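Local coordinates for Lin0012 protein (Listeria innocua, PDB 3K17) that probably phosphorylates phosphomevalonate with ATP, as a GHMP-family kinase of the mevalonate route to isopentenyl diphosphate, at residues 27-33 with 171-177; 15-21 with 312-316; 247-251 with 276-281; 141-145 with 164-169. Residue numbers count along the deposited sequence, not the author numbering.

Interaction 1: 27-33 with 171-177; sequences GHTAILT and GWIAYTT
Seven hydrogen bonds join the two segments. Six are between backbone atoms. Ala30 N donates to Tyr175 O (2.8 Å), and Tyr175 N donates to Ala30 O (2.7 Å). Leu32 N to Ile173 O and Ile173 N to Leu32 O are both 2.9 Å. Beyond the paired strands, at the Gly27/Thr177 end, Thr177 N reaches His28 O at 2.9 Å, and Gly27 N reaches Thr177 O at 2.7 Å. Gly27 has positive phi (69°), which favours glycine. The seventh bond is 2.7 Å between the hydroxyls Thr29 OG1 and Thr176 OG1, both in m rotamers.

Strands 29-33 and 172-176 are extended and antiparallel, at 156° and 4.5 Å between axes. Ala30-Tyr175 and Leu32-Ile173 are hydrogen-bonded pairs, with CA atoms 5.2 and 5.4 Å apart. Thr29-Thr176, Ile31-Ala174 and Thr33-Trp172 are non-hydrogen-bonded pairs, with CA atoms 4.2 to 4.5 Å apart.

The side chains of the non-hydrogen-bonded pairs share one face. There Thr33 CB sits 3.6 Å from the centroid of the Trp172 six-membered ring, a CH-pi contact, and Ile31 CD1 meets Ala174 CB at 3.9 Å. On the other face Leu32 CD1 touches Tyr175 CB (3.9 Å) and Ile173 CD1 (4.2 Å). Ile31 also packs on helix 241-264. Strands 7-18 and 204-208 flank this antiparallel pair inside the large mixed sheet of a GHMP-kinase fold.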
loop_
_atom_site.group_PDB
_atom_site.type_symbol
_atom_site.label_atom_id
_atom_site.label_comp_id
_atom_site.label_asym_id
_atom_site.label_seq_id
_atom_site.Cartn_x
_atom_site.Cartn_y
_atom_site.Cartn_z
ATOM N N GLY A 27 -11.828 37.615 13.135
ATOM C CA GLY A 27 -12.343 38.928 13.482
ATOM C C GLY A 27 -12.905 39.754 12.342
ATOM O O GLY A 27 -13.381 40.866 12.565
ATOM N N HIS A 28 -12.849 39.240 11.116
ATOM C CA HIS A 28 -13.393 39.991 9.995
ATOM C C HIS A 28 -14.879 39.702 9.847
ATOM O O HIS A 28 -15.368 38.642 10.261
ATOM C CB HIS A 28 -12.629 39.677 8.710
ATOM C CG HIS A 28 -11.305 40.367 8.623
ATOM N ND1 HIS A 28 -10.282 40.133 9.517
ATOM C CD2 HIS A 28 -10.838 41.292 7.751
ATOM C CE1 HIS A 28 -9.241 40.882 9.198
ATOM N NE2 HIS A 28 -9.553 41.595 8.130
ATOM N N THR A 29 -15.602 40.642 9.252
ATOM C CA THR A 29 -17.042 40.499 9.131
ATOM C C THR A 29 -17.625 40.431 7.723
ATOM O O THR A 29 -17.144 41.086 6.793
ATOM C CB THR A 29 -17.750 41.652 9.891
ATOM O OG1 THR A 29 -17.244 41.719 11.229
ATOM C CG2 THR A 29 -19.246 41.420 9.949
ATOM N N ALA A 30 -18.681 39.636 7.587
ATOM C CA ALA A 30 -19.383 39.501 6.318
ATOM C C ALA A 30 -20.878 39.575 6.574
ATOM O O ALA A 30 -21.343 39.315 7.687
ATOM C CB ALA A 30 -19.038 38.169 5.641
ATOM N N ILE A 31 -21.622 39.941 5.536
ATOM C CA ILE A 31 -23.069 40.022 5.609
ATOM C C ILE A 31 -23.592 38.820 4.813
ATOM O O ILE A 31 -23.062 38.510 3.753
ATOM C CB ILE A 31 -23.602 41.297 4.930
ATOM C CG1 ILE A 31 -23.027 42.545 5.615
ATOM C CG2 ILE A 31 -25.137 41.296 4.965
ATOM C CD1 ILE A 31 -23.407 42.673 7.078
ATOM N N LEU A 32 -24.608 38.137 5.331
ATOM C CA LEU A 32 -25.182 37.003 4.611
ATOM C C LEU A 32 -26.674 36.947 4.818
ATOM O O LEU A 32 -27.195 37.457 5.810
ATOM C CB LEU A 32 -24.614 35.661 5.095
ATOM C CG LEU A 32 -23.127 35.323 4.993
ATOM C CD1 LEU A 32 -22.491 35.439 6.373
ATOM C CD2 LEU A 32 -22.978 33.881 4.461
ATOM N N THR A 33 -27.361 36.334 3.866
ATOM C CA THR A 33 -28.785 36.142 3.998
ATOM C C THR A 33 -29.070 34.681 3.691
ATOM O O THR A 33 -28.418 34.077 2.833
ATOM C CB THR A 33 -29.613 37.019 3.027
ATOM O OG1 THR A 33 -31.005 36.727 3.218
ATOM C CG2 THR A 33 -29.262 36.717 1.573
ATOM N N GLY A 171 -32.629 34.296 8.256
ATOM C CA GLY A 171 -32.673 35.736 8.067
ATOM C C GLY A 171 -31.397 36.349 7.523
ATOM O O GLY A 171 -30.643 35.705 6.786
ATOM N N TRP A 172 -31.168 37.609 7.887
ATOM C CA TRP A 172 -29.995 38.358 7.471
ATOM C C TRP A 172 -29.074 38.527 8.671
ATOM O O TRP A 172 -29.540 38.850 9.769
ATOM C CB TRP A 172 -30.398 39.750 6.958
ATOM C CG TRP A 172 -31.179 39.747 5.672
ATOM C CD1 TRP A 172 -32.458 39.306 5.484
ATOM C CD2 TRP A 172 -30.703 40.156 4.384
ATOM N NE1 TRP A 172 -32.805 39.408 4.159
ATOM C CE2 TRP A 172 -31.745 39.925 3.460
ATOM C CE3 TRP A 172 -29.491 40.690 3.920
ATOM C CZ2 TRP A 172 -31.614 40.208 2.095
ATOM C CZ3 TRP A 172 -29.360 40.973 2.560
ATOM C CH2 TRP A 172 -30.417 40.729 1.666
ATOM N N ILE A 173 -27.774 38.328 8.470
ATOM C CA ILE A 173 -26.828 38.472 9.570
ATOM C C ILE A 173 -25.509 39.132 9.202
ATOM O O ILE A 173 -25.091 39.155 8.039
ATOM C CB ILE A 173 -26.444 37.105 10.198
ATOM C CG1 ILE A 173 -25.737 36.237 9.151
ATOM C CG2 ILE A 173 -27.678 36.401 10.742
ATOM C CD1 ILE A 173 -25.030 35.003 9.720
ATOM N N ALA A 174 -24.862 39.664 10.232
ATOM C CA ALA A 174 -23.545 40.243 10.115
ATOM C C ALA A 174 -22.752 39.179 10.870
ATOM O O ALA A 174 -22.959 38.974 12.070
ATOM C CB ALA A 174 -23.471 41.574 10.835
ATOM N N TYR A 175 -21.873 38.477 10.164
ATOM C CA TYR A 175 -21.079 37.422 10.788
ATOM C C TYR A 175 -19.629 37.838 10.974
ATOM O O TYR A 175 -18.972 38.263 10.021
ATOM C CB TYR A 175 -21.113 36.158 9.924
ATOM C CG TYR A 175 -20.206 35.065 10.440
ATOM C CD1 TYR A 175 -20.546 34.335 11.574
ATOM C CD2 TYR A 175 -18.985 34.787 9.818
ATOM C CE1 TYR A 175 -19.697 33.351 12.083
ATOM C CE2 TYR A 175 -18.128 33.804 10.322
ATOM C CZ TYR A 175 -18.491 33.090 11.455
ATOM O OH TYR A 175 -17.654 32.117 11.960
ATOM N N THR A 176 -19.128 37.714 12.197
ATOM C CA THR A 176 -17.744 38.056 12.478
ATOM C C THR A 176 -16.994 36.795 12.890
ATOM O O THR A 176 -17.234 36.221 13.956
ATOM C CB THR A 176 -17.637 39.114 13.587
ATOM O OG1 THR A 176 -18.344 40.290 13.180
ATOM C CG2 THR A 176 -16.176 39.464 13.847
ATOM N N THR A 177 -16.075 36.390 12.027
ATOM C CA THR A 177 -15.283 35.182 12.200
ATOM C C THR A 177 -14.545 35.058 13.524
ATOM O O THR A 177 -13.859 35.981 13.956
ATOM C CB THR A 177 -14.264 35.054 11.049
ATOM O OG1 THR A 177 -14.933 35.286 9.801
ATOM C CG2 THR A 177 -13.631 33.660 11.043
#

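Interaction 2: 15-21 with 312-316; sequences LYVAGEY and KSSGS
Segment 15-21 ends strand 7-18 and then turns. A classic beta bulge sets Val17 and Ala18 together opposite Ile31 of the neighbouring strand, with Val17 at phi/psi -110/-34°. At the angles of Gly19 (91/6°) and Gly315 (97/-135°) a CB would jam against the preceding carbonyl O. Segment 312-316 leaves strand 310-313. The CA atoms of Tyr16 and Ser314 are 5.2 Å apart.

Ser314 OG, in a t rotamer, donates to Tyr16 O at 2.6 Å. Water 1 joins Tyr16 N (2.9 Å) to Ser314 OG (2.8 Å). The contact ties strand 7-18 of the large mixed sheet to strand 310-313, outermost within this chain in the four-stranded antiparallel sheet. Segment 312-316 belongs to the GHMP C-terminal family region.

Lys312 curls back, with chi3 and chi4 both m. Its NZ forms a salt bridge with Glu20 OE1 (2.7 Å) and also bonds Glu20 OE2 (2.7 Å), Val17 O (3.0 Å) and its neighbour Ser313 O (2.9 Å). Glu20 OE2 also accepts from Gly315 N at 2.7 Å. Tyr21 OH donates to Ser316 O at 2.6 Å.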
loop_
_atom_site.group_PDB
_atom_site.type_symbol
_atom_site.label_atom_id
_atom_site.label_comp_id
_atom_site.label_asym_id
_atom_site.label_seq_id
_atom_site.Cartn_x
_atom_site.Cartn_y
_atom_site.Cartn_z
ATOM N N LEU A 15 -26.335 32.827 1.121
ATOM C CA LEU A 15 -25.731 33.650 0.091
ATOM C C LEU A 15 -24.938 34.765 0.745
ATOM O O LEU A 15 -25.487 35.537 1.534
ATOM C CB LEU A 15 -26.805 34.270 -0.811
ATOM C CG LEU A 15 -27.369 33.385 -1.926
ATOM C CD1 LEU A 15 -28.504 34.103 -2.636
ATOM C CD2 LEU A 15 -26.241 33.040 -2.910
ATOM N N TYR A 16 -23.646 34.836 0.443
ATOM C CA TYR A 16 -22.825 35.914 0.965
ATOM C C TYR A 16 -23.309 37.157 0.238
ATOM O O TYR A 16 -23.635 37.100 -0.953
ATOM C CB TYR A 16 -21.351 35.677 0.641
ATOM C CG TYR A 16 -20.622 34.885 1.700
ATOM C CD1 TYR A 16 -20.124 35.514 2.841
ATOM C CD2 TYR A 16 -20.468 33.505 1.584
ATOM C CE1 TYR A 16 -19.494 34.796 3.842
ATOM C CE2 TYR A 16 -19.837 32.769 2.586
ATOM C CZ TYR A 16 -19.354 33.424 3.712
ATOM O OH TYR A 16 -18.741 32.713 4.716
ATOM N N VAL A 17 -23.364 38.278 0.948
ATOM C CA VAL A 17 -23.815 39.526 0.344
ATOM C C VAL A 17 -22.641 40.493 0.213
ATOM O O VAL A 17 -22.564 41.245 -0.748
ATOM C CB VAL A 17 -24.929 40.184 1.183
ATOM C CG1 VAL A 17 -25.316 41.532 0.574
ATOM C CG2 VAL A 17 -26.143 39.267 1.243
ATOM N N ALA A 18 -21.722 40.438 1.175
ATOM C CA ALA A 18 -20.546 41.298 1.184
ATOM C C ALA A 18 -19.495 40.766 2.158
ATOM O O ALA A 18 -19.823 40.075 3.113
ATOM C CB ALA A 18 -20.949 42.719 1.591
ATOM N N GLY A 19 -18.233 41.089 1.905
ATOM C CA GLY A 19 -17.166 40.660 2.793
ATOM C C GLY A 19 -16.509 39.328 2.483
ATOM O O GLY A 19 -15.676 38.860 3.265
ATOM N N GLU A 20 -16.863 38.718 1.353
ATOM C CA GLU A 20 -16.282 37.429 0.979
ATOM C C GLU A 20 -14.765 37.496 0.829
ATOM O O GLU A 20 -14.212 38.523 0.425
ATOM C CB GLU A 20 -16.881 36.915 -0.333
ATOM C CG GLU A 20 -18.384 36.767 -0.325
ATOM C CD GLU A 20 -19.071 37.861 -1.127
ATOM O OE1 GLU A 20 -18.795 39.048 -0.864
ATOM O OE2 GLU A 20 -19.884 37.529 -2.015
ATOM N N TYR A 21 -14.121 36.371 1.134
ATOM C CA TYR A 21 -12.674 36.203 1.076
ATOM C C TYR A 21 -12.008 36.791 2.304
ATOM O O TYR A 21 -11.285 36.093 3.010
ATOM C CB TYR A 21 -12.102 36.809 -0.212
ATOM C CG TYR A 21 -12.295 35.899 -1.409
ATOM C CD1 TYR A 21 -11.492 34.768 -1.585
ATOM C CD2 TYR A 21 -13.309 36.136 -2.339
ATOM C CE1 TYR A 21 -11.696 33.895 -2.650
ATOM C CE2 TYR A 21 -13.523 35.267 -3.411
ATOM C CZ TYR A 21 -12.714 34.149 -3.559
ATOM O OH TYR A 21 -12.924 33.276 -4.609
ATOM N N LYS A 312 -23.297 42.066 -7.600
ATOM C CA LYS A 312 -21.974 41.463 -7.480
ATOM C C LYS A 312 -22.071 39.952 -7.364
ATOM O O LYS A 312 -23.157 39.395 -7.226
ATOM C CB LYS A 312 -21.258 42.009 -6.234
ATOM C CG LYS A 312 -22.037 41.810 -4.934
ATOM C CD LYS A 312 -21.265 42.294 -3.697
ATOM C CE LYS A 312 -20.104 41.372 -3.319
ATOM N NZ LYS A 312 -20.538 40.128 -2.603
ATOM N N SER A 313 -20.924 39.291 -7.418
ATOM C CA SER A 313 -20.902 37.849 -7.276
ATOM C C SER A 313 -21.165 37.579 -5.800
ATOM O O SER A 313 -20.924 38.441 -4.946
ATOM C CB SER A 313 -19.537 37.291 -7.681
ATOM O OG SER A 313 -18.490 37.969 -7.001
ATOM N N SER A 314 -21.682 36.393 -5.505
ATOM C CA SER A 314 -21.964 36.011 -4.131
ATOM C C SER A 314 -21.121 34.794 -3.774
ATOM O O SER A 314 -21.281 33.716 -4.350
ATOM C CB SER A 314 -23.451 35.686 -3.946
ATOM O OG SER A 314 -23.677 35.141 -2.654
ATOM N N GLY A 315 -20.224 34.975 -2.817
ATOM C CA GLY A 315 -19.364 33.885 -2.407
ATOM C C GLY A 315 -18.002 33.931 -3.072
ATOM O O GLY A 315 -17.365 34.984 -3.172
ATOM N N SER A 316 -17.561 32.775 -3.543
ATOM C CA SER A 316 -16.259 32.650 -4.179
ATOM C C SER A 316 -16.190 33.282 -5.559
ATOM O O SER A 316 -15.108 33.606 -6.037
ATOM C CB SER A 316 -15.891 31.171 -4.303
ATOM O OG SER A 316 -16.741 30.535 -5.248
HETATM O O HOH W 1 -22.647 32.839 -1.385
HETATM O O HOH W 2 -18.296 37.299 -4.345
#

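Interaction 3: 247-251 with 276-281; sequences FLTRN and ENRRIL
Ile280, Phe247 and Arg250 lose the most surface here. They lie on two helical segments, 247-251 and 276-281, that run almost exactly antiparallel at 176°, with axes 10.3 Å apart. The nearest CA pairs are Phe247-Ile280 (6.4 Å) and Asn251-Asn277 (6.9 Å).

Ile280 is the central knob. Its CA-to-CB bond points toward the other helix. In the p, t rotamer its CD1 meets Phe247 CE1 at 3.7 Å and Asn251 CB at 3.9 Å. Its CG2 lies 3.3 Å from Arg250 CG, so the aliphatic part of the arginine packs on it.

Phe247 (chi1 t) starts sideways, but its ring comes nearer. Its CE1 also touches Leu281 CD2 at 4.0 Å. Arg250 (chi1 t, chi2 p) extends along the partly exposed side. Its NH2 forms a salt bridge with Glu276 OE1 at 2.5 Å, while its NH1 pairs with Glu253 in the same helix. The contact is therefore apolar inside and charged at one margin.

The two segments belong to helices 241-264 and 267-288, which form a helical hairpin. Segment 276-281 falls in the GHMP C-terminal family region. Phe247 also meets Tyr21, and Leu281 rests on Lys312 of strand 310-313.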
loop_
_atom_site.group_PDB
_atom_site.type_symbol
_atom_site.label_atom_id
_atom_site.label_comp_id
_atom_site.label_asym_id
_atom_site.label_seq_id
_atom_site.Cartn_x
_atom_site.Cartn_y
_atom_site.Cartn_z
ATOM N N PHE A 247 -6.505 44.821 0.238
ATOM C CA PHE A 247 -7.832 44.260 0.018
ATOM C C PHE A 247 -8.579 44.197 1.348
ATOM O O PHE A 247 -9.684 44.720 1.474
ATOM C CB PHE A 247 -7.721 42.853 -0.580
ATOM C CG PHE A 247 -8.998 42.062 -0.506
ATOM C CD1 PHE A 247 -10.149 42.507 -1.145
ATOM C CD2 PHE A 247 -9.053 40.877 0.222
ATOM C CE1 PHE A 247 -11.341 41.784 -1.056
ATOM C CE2 PHE A 247 -10.237 40.149 0.315
ATOM C CZ PHE A 247 -11.382 40.602 -0.323
ATOM N N LEU A 248 -7.960 43.561 2.340
ATOM C CA LEU A 248 -8.568 43.428 3.661
ATOM C C LEU A 248 -8.940 44.777 4.265
ATOM O O LEU A 248 -10.086 45.003 4.650
ATOM C CB LEU A 248 -7.616 42.698 4.615
ATOM C CG LEU A 248 -7.309 41.221 4.350
ATOM C CD1 LEU A 248 -6.363 40.712 5.435
ATOM C CD2 LEU A 248 -8.601 40.406 4.343
ATOM N N THR A 249 -7.958 45.667 4.360
ATOM C CA THR A 249 -8.173 46.999 4.926
ATOM C C THR A 249 -9.343 47.676 4.238
ATOM O O THR A 249 -10.243 48.220 4.883
ATOM C CB THR A 249 -6.926 47.877 4.744
ATOM O OG1 THR A 249 -5.810 47.252 5.392
ATOM C CG2 THR A 249 -7.160 49.274 5.337
ATOM N N ARG A 250 -9.312 47.640 2.914
ATOM C CA ARG A 250 -10.360 48.236 2.102
ATOM C C ARG A 250 -11.695 47.546 2.419
ATOM O O ARG A 250 -12.732 48.196 2.562
ATOM C CB ARG A 250 -10.007 48.060 0.625
ATOM C CG ARG A 250 -10.865 48.870 -0.314
ATOM C CD ARG A 250 -10.387 50.311 -0.407
ATOM N NE ARG A 250 -11.459 51.161 -0.908
ATOM C CZ ARG A 250 -12.517 51.505 -0.186
ATOM N NH1 ARG A 250 -12.631 51.079 1.063
ATOM N NH2 ARG A 250 -13.467 52.259 -0.715
ATOM N N ASN A 251 -11.657 46.221 2.532
ATOM C CA ASN A 251 -12.858 45.454 2.835
ATOM C C ASN A 251 -13.461 45.867 4.171
ATOM O O ASN A 251 -14.670 46.025 4.289
ATOM C CB ASN A 251 -12.536 43.954 2.855
ATOM C CG ASN A 251 -13.657 43.124 3.463
ATOM O OD1 ASN A 251 -13.743 42.965 4.692
ATOM N ND2 ASN A 251 -14.531 42.604 2.611
ATOM N N GLU A 276 -18.577 49.231 -4.335
ATOM C CA GLU A 276 -17.198 49.241 -3.862
ATOM C C GLU A 276 -16.711 47.830 -3.547
ATOM O O GLU A 276 -15.581 47.468 -3.887
ATOM C CB GLU A 276 -17.059 50.118 -2.614
ATOM C CG GLU A 276 -17.406 51.584 -2.830
ATOM C CD GLU A 276 -17.040 52.436 -1.630
ATOM O OE1 GLU A 276 -15.838 52.506 -1.309
ATOM O OE2 GLU A 276 -17.945 53.029 -1.006
ATOM N N ASN A 277 -17.555 47.033 -2.892
ATOM C CA ASN A 277 -17.161 45.664 -2.565
ATOM C C ASN A 277 -16.870 44.946 -3.876
ATOM O O ASN A 277 -15.867 44.252 -4.007
ATOM C CB ASN A 277 -18.276 44.927 -1.813
ATOM C CG ASN A 277 -17.758 43.727 -1.029
ATOM O OD1 ASN A 277 -16.677 43.207 -1.306
ATOM N ND2 ASN A 277 -18.535 43.278 -0.050
ATOM N N ARG A 278 -17.758 45.122 -4.849
ATOM C CA ARG A 278 -17.579 44.494 -6.151
ATOM C C ARG A 278 -16.222 44.868 -6.726
ATOM O O ARG A 278 -15.508 44.022 -7.253
ATOM C CB ARG A 278 -18.667 44.945 -7.132
ATOM C CG ARG A 278 -18.450 44.406 -8.548
ATOM C CD ARG A 278 -19.391 45.016 -9.573
ATOM N NE ARG A 278 -19.130 44.459 -10.898
ATOM C CZ ARG A 278 -19.610 44.946 -12.038
ATOM N NH1 ARG A 278 -20.394 46.015 -12.038
ATOM N NH2 ARG A 278 -19.297 44.365 -13.190
ATOM N N ARG A 279 -15.877 46.145 -6.613
ATOM C CA ARG A 279 -14.620 46.653 -7.142
ATOM C C ARG A 279 -13.379 46.015 -6.537
ATOM O O ARG A 279 -12.497 45.565 -7.270
ATOM C CB ARG A 279 -14.551 48.176 -6.967
ATOM C CG ARG A 279 -15.690 48.943 -7.646
ATOM C CD ARG A 279 -15.810 48.582 -9.120
ATOM N NE ARG A 279 -16.736 49.449 -9.850
ATOM C CZ ARG A 279 -18.056 49.480 -9.675
ATOM N NH1 ARG A 279 -18.639 48.689 -8.784
ATOM N NH2 ARG A 279 -18.797 50.300 -10.409
ATOM N N ILE A 280 -13.302 45.965 -5.210
ATOM C CA ILE A 280 -12.127 45.381 -4.571
ATOM C C ILE A 280 -11.998 43.889 -4.866
ATOM O O ILE A 280 -10.898 43.347 -4.873
ATOM C CB ILE A 280 -12.131 45.606 -3.039
ATOM C CG1 ILE A 280 -13.254 44.806 -2.380
ATOM C CG2 ILE A 280 -12.308 47.093 -2.740
ATOM C CD1 ILE A 280 -13.244 44.903 -0.869
ATOM N N LEU A 281 -13.125 43.225 -5.111
ATOM C CA LEU A 281 -13.093 41.801 -5.428
ATOM C C LEU A 281 -12.585 41.650 -6.857
ATOM O O LEU A 281 -11.894 40.685 -7.181
ATOM C CB LEU A 281 -14.488 41.180 -5.271
ATOM C CG LEU A 281 -14.921 40.916 -3.820
ATOM C CD1 LEU A 281 -16.385 40.523 -3.759
ATOM C CD2 LEU A 281 -14.049 39.826 -3.223
#

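Interaction 4: 141-145 with 164-169; sequences MLKKF and IASCMY
Two helical segments, 141-145 and 164-169, cross with axes 10.3 Å apart and an angle of 143° between their directions. The closest CA pair is Phe145-Ala165 at 6.5 Å. Small Ala165 leaves room for the Phe145 ring.

Phe145 (chi1 t) pushes its ring into this hollow. Phe145 CE1 lies 3.8 Å from Ala165 CB, and Phe145 CD1 lies 3.6 Å from Ile164 CG2. The backbone Ala165 N is at the ring edge.

The return knob is Met168, a selenomethionine. Its CA-to-CB bond points toward segment 141-145. With chi1 t, chi2 p and chi3 p, Met168 CE settles 3.4 Å from Lys144 O, 3.5 Å from Lys144 CB and 3.7 Å from Phe145 N. Lys144 NZ itself bonds Asn129 of helix 119-135.

At the more exposed end, Met141, also selenomethionine, lies over the Tyr169 ring. Its SE is 3.7 Å from the ring centroid and 4° off the normal, a Met-aromatic contact over the face. Met141 CG also meets Met168 CG at 3.8 Å. Tyr169 OH lies 3.8 Å from Leu142 CA, and Phe145 CB lies at the Tyr169 ring edge.

Helix 119-135 and strand 172-176 adjoin the pair. This is apolar helix-helix packing within the N-terminal GHMP-kinase domain.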
loop_
_atom_site.group_PDB
_atom_site.type_symbol
_atom_site.label_atom_id
_atom_site.label_comp_id
_atom_site.label_asym_id
_atom_site.label_seq_id
_atom_site.Cartn_x
_atom_site.Cartn_y
_atom_site.Cartn_z
HETATM N N MSE A 141 -28.652 28.082 20.703
HETATM C CA MSE A 141 -28.343 28.138 19.281
HETATM C C MSE A 141 -26.855 28.386 19.062
HETATM O O MSE A 141 -26.274 27.901 18.089
HETATM C CB MSE A 141 -29.135 29.242 18.585
HETATM C CG MSE A 141 -28.932 29.234 17.074
HETATM SE SE MSE A 141 -30.097 30.447 16.156
HETATM C CE MSE A 141 -31.790 29.689 16.729
ATOM N N LEU A 142 -26.238 29.140 19.968
ATOM C CA LEU A 142 -24.817 29.437 19.839
ATOM C C LEU A 142 -23.968 28.183 20.032
ATOM O O LEU A 142 -22.943 28.018 19.375
ATOM C CB LEU A 142 -24.396 30.509 20.843
ATOM C CG LEU A 142 -22.896 30.791 20.918
ATOM C CD1 LEU A 142 -22.369 31.187 19.537
ATOM C CD2 LEU A 142 -22.637 31.903 21.939
ATOM N N LYS A 143 -24.380 27.307 20.940
ATOM C CA LYS A 143 -23.631 26.079 21.156
ATOM C C LYS A 143 -23.785 25.191 19.913
ATOM O O LYS A 143 -22.838 24.525 19.500
ATOM C CB LYS A 143 -24.123 25.346 22.409
ATOM C CG LYS A 143 -23.781 26.053 23.721
ATOM C CD LYS A 143 -24.230 25.228 24.933
ATOM C CE LYS A 143 -24.039 25.978 26.256
ATOM N NZ LYS A 143 -22.609 26.169 26.629
ATOM N N LYS A 144 -24.972 25.190 19.315
ATOM C CA LYS A 144 -25.199 24.397 18.109
ATOM C C LYS A 144 -24.329 24.941 16.974
ATOM O O LYS A 144 -23.789 24.179 16.172
ATOM C CB LYS A 144 -26.682 24.415 17.726
ATOM C CG LYS A 144 -27.562 23.756 18.785
ATOM C CD LYS A 144 -28.972 23.454 18.301
ATOM C CE LYS A 144 -29.793 24.721 18.107
ATOM N NZ LYS A 144 -31.176 24.395 17.668
ATOM N N PHE A 145 -24.172 26.259 16.911
ATOM C CA PHE A 145 -23.333 26.832 15.873
ATOM C C PHE A 145 -21.912 26.308 16.049
ATOM O O PHE A 145 -21.251 25.957 15.076
ATOM C CB PHE A 145 -23.291 28.358 15.952
ATOM C CG PHE A 145 -22.160 28.956 15.175
ATOM C CD1 PHE A 145 -22.229 29.065 13.787
ATOM C CD2 PHE A 145 -20.988 29.345 15.822
ATOM C CE1 PHE A 145 -21.148 29.551 13.057
ATOM C CE2 PHE A 145 -19.901 29.833 15.094
ATOM C CZ PHE A 145 -19.986 29.935 13.707
ATOM N N ILE A 164 -22.122 28.442 7.781
ATOM C CA ILE A 164 -22.723 27.677 8.863
ATOM C C ILE A 164 -23.639 28.613 9.677
ATOM O O ILE A 164 -24.761 28.250 10.031
ATOM C CB ILE A 164 -21.627 27.102 9.806
ATOM C CG1 ILE A 164 -20.879 25.953 9.113
ATOM C CG2 ILE A 164 -22.240 26.633 11.105
ATOM C CD1 ILE A 164 -21.737 24.746 8.793
ATOM N N ALA A 165 -23.153 29.821 9.959
ATOM C CA ALA A 165 -23.917 30.791 10.751
ATOM C C ALA A 165 -25.241 31.163 10.092
ATOM O O ALA A 165 -26.296 31.160 10.735
ATOM C CB ALA A 165 -23.080 32.053 10.979
ATOM N N SER A 166 -25.173 31.479 8.803
ATOM C CA SER A 166 -26.349 31.872 8.052
ATOM C C SER A 166 -27.393 30.765 7.994
ATOM O O SER A 166 -28.579 31.028 8.176
ATOM C CB SER A 166 -25.941 32.300 6.640
ATOM O OG SER A 166 -27.080 32.633 5.869
ATOM N N CYS A 167 -26.959 29.526 7.740
ATOM C CA CYS A 167 -27.892 28.397 7.674
ATOM C C CYS A 167 -28.541 28.130 9.038
ATOM O O CYS A 167 -29.725 27.803 9.124
ATOM C CB CYS A 167 -27.162 27.137 7.196
ATOM S SG CYS A 167 -26.557 27.277 5.491
HETATM N N MSE A 168 -27.756 28.284 10.095
HETATM C CA MSE A 168 -28.233 28.058 11.461
HETATM C C MSE A 168 -29.207 29.141 11.957
HETATM O O MSE A 168 -30.262 28.830 12.508
HETATM C CB MSE A 168 -27.028 27.980 12.401
HETATM C CG MSE A 168 -27.352 27.839 13.880
HETATM SE SE MSE A 168 -28.095 26.114 14.302
HETATM C CE MSE A 168 -26.437 25.082 14.253
ATOM N N TYR A 169 -28.845 30.402 11.740
ATOM C CA TYR A 169 -29.640 31.543 12.207
ATOM C C TYR A 169 -30.778 32.008 11.308
ATOM O O TYR A 169 -31.752 32.582 11.794
ATOM C CB TYR A 169 -28.717 32.740 12.490
ATOM C CG TYR A 169 -27.917 32.599 13.761
ATOM C CD1 TYR A 169 -27.002 31.560 13.921
ATOM C CD2 TYR A 169 -28.118 33.471 14.831
ATOM C CE1 TYR A 169 -26.312 31.386 15.117
ATOM C CE2 TYR A 169 -27.433 33.309 16.029
ATOM C CZ TYR A 169 -26.537 32.267 16.169
ATOM O OH TYR A 169 -25.882 32.085 17.365
#

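In the fold
Interactions 1 and 2 share the large sheet, since strands 29-35 and 7-18 are neighbours in it. Val17 N lies 2.8 Å from Ile31 O, a probable hydrogen bond. Both contacts are buried. The first is mostly backbone bonding; the second rests on a buried salt bridge and side-chain to backbone hydrogen bonds, with a bridging water. Interactions 3 and 4 are helix pairs, their centres about 27 Å apart. Interaction 3 is also buried, with a salt bridge at its margin. Interaction 4 is apolar and only partly buried. It packs on the sheet through Ala165 CB, 3.5 Å from Tyr175 CD1. Interaction 3 adjoins the turn of 15-21, where Phe247 CZ is 3.6 Å from Glu20 O.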